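Local structure of NADH:ubiquinone oxidoreductase, Na translocating, C subunit (Parabacteroides distasonis, 3LWX) at residues 43-48 with 74-79. The protein is the C subunit of a sodium-translocating, membrane-bound oxidoreductase complex and carries a domain of the FMN-binding family. Numbering follows the deposited sequence.
Sequences EAFLVN and VFVANV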
ATOM      1  N   GLU A  43      -0.710 -12.892  -9.633  1.00 10.76           N
ATOM      2  CA  GLU A  43      -1.400 -12.047 -10.614  1.00  9.26           C
ATOM      3  C   GLU A  43      -0.952 -10.661 -10.317  1.00  8.89           C
ATOM      4  O   GLU A  43      -0.743 -10.306  -9.157  1.00 10.59           O
ATOM      5  CB  GLU A  43      -2.936 -11.968 -10.511  1.00 10.91           C
ATOM      6  CG  GLU A  43      -3.575 -13.289 -10.544  1.00 11.53           C
ATOM      7  CD  GLU A  43      -5.099 -13.273 -10.494  1.00  7.88           C
ATOM      8  OE1 GLU A  43      -5.774 -12.321 -10.019  1.00 10.09           O
ATOM      9  OE2 GLU A  43      -5.577 -14.335 -10.885  1.00  8.72           O
ATOM     10  N   ALA A  44      -0.841  -9.857 -11.349  1.00  9.09           N
ATOM     11  CA  ALA A  44      -0.434  -8.454 -11.202  1.00 10.70           C
ATOM     12  C   ALA A  44      -1.010  -7.759 -12.419  1.00 10.48           C
ATOM     13  O   ALA A  44      -0.647  -8.116 -13.552  1.00 11.97           O
ATOM     14  CB  ALA A  44       1.087  -8.296 -11.131  1.00 12.56           C
ATOM     15  N   PHE A  45      -1.932  -6.824 -12.200  1.00  9.42           N
ATOM     16  CA  PHE A  45      -2.606  -6.150 -13.297  1.00  8.45           C
ATOM     17  C   PHE A  45      -3.030  -4.756 -12.907  1.00  8.22           C
ATOM     18  O   PHE A  45      -3.275  -4.474 -11.744  1.00  9.69           O
ATOM     19  CB  PHE A  45      -3.850  -6.949 -13.758  1.00  9.14           C
ATOM     20  CG  PHE A  45      -4.798  -7.320 -12.643  1.00  8.59           C
ATOM     21  CD1 PHE A  45      -5.809  -6.457 -12.234  1.00  9.80           C
ATOM     22  CD2 PHE A  45      -4.665  -8.531 -11.985  1.00  9.14           C
ATOM     23  CE1 PHE A  45      -6.672  -6.797 -11.216  1.00 10.32           C
ATOM     24  CE2 PHE A  45      -5.515  -8.874 -10.956  1.00  9.92           C
ATOM     25  CZ  PHE A  45      -6.515  -8.007 -10.572  1.00  9.48           C
ATOM     26  N   LEU A  46      -3.116  -3.896 -13.900  1.00  7.46           N
ATOM     27  CA  LEU A  46      -3.655  -2.565 -13.730  1.00  7.31           C
ATOM     28  C   LEU A  46      -5.168  -2.621 -13.878  1.00  7.09           C
ATOM     29  O   LEU A  46      -5.689  -3.384 -14.703  1.00  7.88           O
ATOM     30  CB  LEU A  46      -3.101  -1.608 -14.790  1.00  8.21           C
ATOM     31  CG  LEU A  46      -1.598  -1.365 -14.714  1.00  9.50           C
ATOM     32  CD1 LEU A  46      -1.127  -0.626 -15.952  1.00 12.32           C
ATOM     33  CD2 LEU A  46      -1.226  -0.580 -13.470  1.00 10.92           C
ATOM     34  N   VAL A  47      -5.860  -1.822 -13.074  1.00  7.57           N
ATOM     35  CA  VAL A  47      -7.279  -1.583 -13.257  1.00  7.85           C
ATOM     36  C   VAL A  47      -7.508  -0.097 -13.513  1.00  8.28           C
ATOM     37  O   VAL A  47      -6.704   0.762 -13.141  1.00  8.32           O
ATOM     38  CB  VAL A  47      -8.160  -2.047 -12.062  1.00  7.90           C
ATOM     39  CG1 VAL A  47      -7.969  -3.544 -11.852  1.00  9.69           C
ATOM     40  CG2 VAL A  47      -7.874  -1.261 -10.774  1.00  9.35           C
ATOM     41  N   ASN A  48      -8.601   0.189 -14.200  1.00  8.52           N
ATOM     42  CA  ASN A  48      -9.053   1.555 -14.369  1.00  9.42           C
ATOM     43  C   ASN A  48     -10.031   1.913 -13.228  1.00  9.18           C
ATOM     44  O   ASN A  48     -10.296   1.115 -12.326  1.00  9.67           O
ATOM     45  CB  ASN A  48      -9.626   1.794 -15.776  1.00  9.49           C
ATOM     46  CG  ASN A  48     -10.878   0.991 -16.057  1.00  9.67           C
ATOM     47  OD1 ASN A  48     -11.563   0.545 -15.143  1.00  9.62           O
ATOM     48  ND2 ASN A  48     -11.209   0.836 -17.335  1.00 10.89           N
ATOM     49  N   VAL A  74      -2.860  -3.703  -9.096  1.00  7.84           N
ATOM     50  CA  VAL A  74      -3.306  -4.685  -8.129  1.00  7.87           C
ATOM     51  C   VAL A  74      -2.364  -5.885  -8.209  1.00  7.73           C
ATOM     52  O   VAL A  74      -2.104  -6.408  -9.299  1.00  8.82           O
ATOM     53  CB  VAL A  74      -4.751  -5.170  -8.409  1.00  8.82           C
ATOM     54  CG1 VAL A  74      -5.175  -6.207  -7.378  1.00  9.57           C
ATOM     55  CG2 VAL A  74      -5.731  -3.994  -8.399  1.00  9.92           C
ATOM     56  N   PHE A  75      -1.813  -6.297  -7.071  1.00  7.09           N
ATOM     57  CA  PHE A  75      -0.981  -7.505  -6.984  1.00  7.06           C
ATOM     58  C   PHE A  75      -1.783  -8.488  -6.150  1.00  7.56           C
ATOM     59  O   PHE A  75      -2.225  -8.143  -5.050  1.00  8.10           O
ATOM     60  CB  PHE A  75       0.365  -7.196  -6.341  1.00  7.60           C
ATOM     61  CG  PHE A  75       1.067  -6.039  -6.973  1.00  7.75           C
ATOM     62  CD1 PHE A  75       1.921  -6.218  -8.045  1.00  8.84           C
ATOM     63  CD2 PHE A  75       0.833  -4.745  -6.518  1.00  8.79           C
ATOM     64  CE1 PHE A  75       2.551  -5.135  -8.641  1.00 10.20           C
ATOM     65  CE2 PHE A  75       1.451  -3.666  -7.121  1.00 10.21           C
ATOM     66  CZ  PHE A  75       2.314  -3.871  -8.181  1.00  9.66           C
ATOM     67  N   VAL A  76      -2.002  -9.701  -6.660  1.00  7.17           N
ATOM     68  CA  VAL A  76      -2.798 -10.686  -5.957  1.00  7.36           C
ATOM     69  C   VAL A  76      -1.903 -11.807  -5.480  1.00  7.49           C
ATOM     70  O   VAL A  76      -1.267 -12.497  -6.285  1.00  8.86           O
ATOM     71  CB  VAL A  76      -3.938 -11.256  -6.828  1.00  7.79           C
ATOM     72  CG1 VAL A  76      -4.826 -12.158  -6.002  1.00  9.26           C
ATOM     73  CG2 VAL A  76      -4.751 -10.129  -7.464  1.00  8.70           C
ATOM     74  N   ALA A  77      -1.793 -11.922  -4.160  1.00  7.07           N
ATOM     75  CA  ALA A  77      -1.044 -12.980  -3.526  1.00  7.66           C
ATOM     76  C   ALA A  77      -1.945 -14.167  -3.272  1.00  8.28           C
ATOM     77  O   ALA A  77      -3.150 -14.017  -3.057  1.00  8.66           O
ATOM     78  CB  ALA A  77      -0.421 -12.495  -2.214  1.00  8.76           C
ATOM     79  N   ASN A  78      -1.346 -15.358  -3.324  1.00  9.97           N
ATOM     80  CA  ASN A  78      -2.020 -16.605  -3.029  1.00 11.93           C
ATOM     81  C   ASN A  78      -1.418 -17.060  -1.703  1.00 12.34           C
ATOM     82  O   ASN A  78      -0.283 -17.544  -1.643  1.00 13.13           O
ATOM     83  CB  ASN A  78      -1.832 -17.615  -4.170  1.00 12.78           C
ATOM     84  CG  ASN A  78      -2.501 -18.936  -3.900  1.00 14.20           C
ATOM     85  OD1 ASN A  78      -2.920 -19.194  -2.790  1.00 17.01           O
ATOM     86  ND2 ASN A  78      -2.571 -19.799  -4.917  1.00 22.42           N
ATOM     87  N   VAL A  79      -2.158 -16.813  -0.634  1.00 12.83           N
ATOM     88  CA  VAL A  79      -1.746 -17.133   0.723  1.00 13.76           C
ATOM     89  C   VAL A  79      -2.656 -18.251   1.226  1.00 15.41           C
ATOM     90  O   VAL A  79      -3.851 -18.044   1.445  1.00 16.35           O
ATOM     91  CB  VAL A  79      -1.825 -15.884   1.629  1.00 13.93           C
ATOM     92  CG1 VAL A  79      -1.492 -16.239   3.068  1.00 17.37           C
ATOM     93  CG2 VAL A  79      -0.869 -14.808   1.114  1.00 15.04           C
TER
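F45 lays one face of its ring against V74, its partner in a hydrogen-bonded antiparallel pair, and this is the tight part of the contact. The two side chains run side by side and point the same way; V74 CB sits over the ring face, 4.2 Å from the F45 centroid and 26° off the ring normal, a CH-pi contact. With chi1 at 52°, CG of F45 stands between the backbone N and the carbonyl carbon. The far end of the ring leans toward strand 71-79, where CZ and CE1 meet V74 and CE2 of F45 meets CG2 of V76 at 3.8 Å. In the plane of the ring, at its edge, lies CG1 of V47, which touches CG2 of V74 as well. The backbones of the F45-V74 pair are joined by two hydrogen bonds: F45 N donates to V74 O at 2.9 Å, and V74 N to F45 O at 2.8 Å. Y191 and F194 of helix 174-196 pack on V74, while K53 makes a cation-pi contact with the F45 ring.

The looser, solvent side is made by the side chains of E43 and A44 and by one backbone bond. V76 N reaches E43 O in a nearly straight bond, 175° at the hydrogen, but the return bond from E43 N to V76 O is long and weak at 3.4 Å. The exposed E43 side chain runs extended beside V76, with OE1 3.5 Å from V76 CG2, a contact and no polar bond. On the other face of the sheet, A44 and F75 form the non-hydrogen-bonded pair, and the exposed A44 offers just CB to CD1 of F75, at 3.8 Å.

Strand 71-79 lies between 41-48 and 82-92, which F75 joins through backbone bonding to I86, in the antiparallel sheet, flanked by the C-terminal helix, of this FMN-binding-family protein.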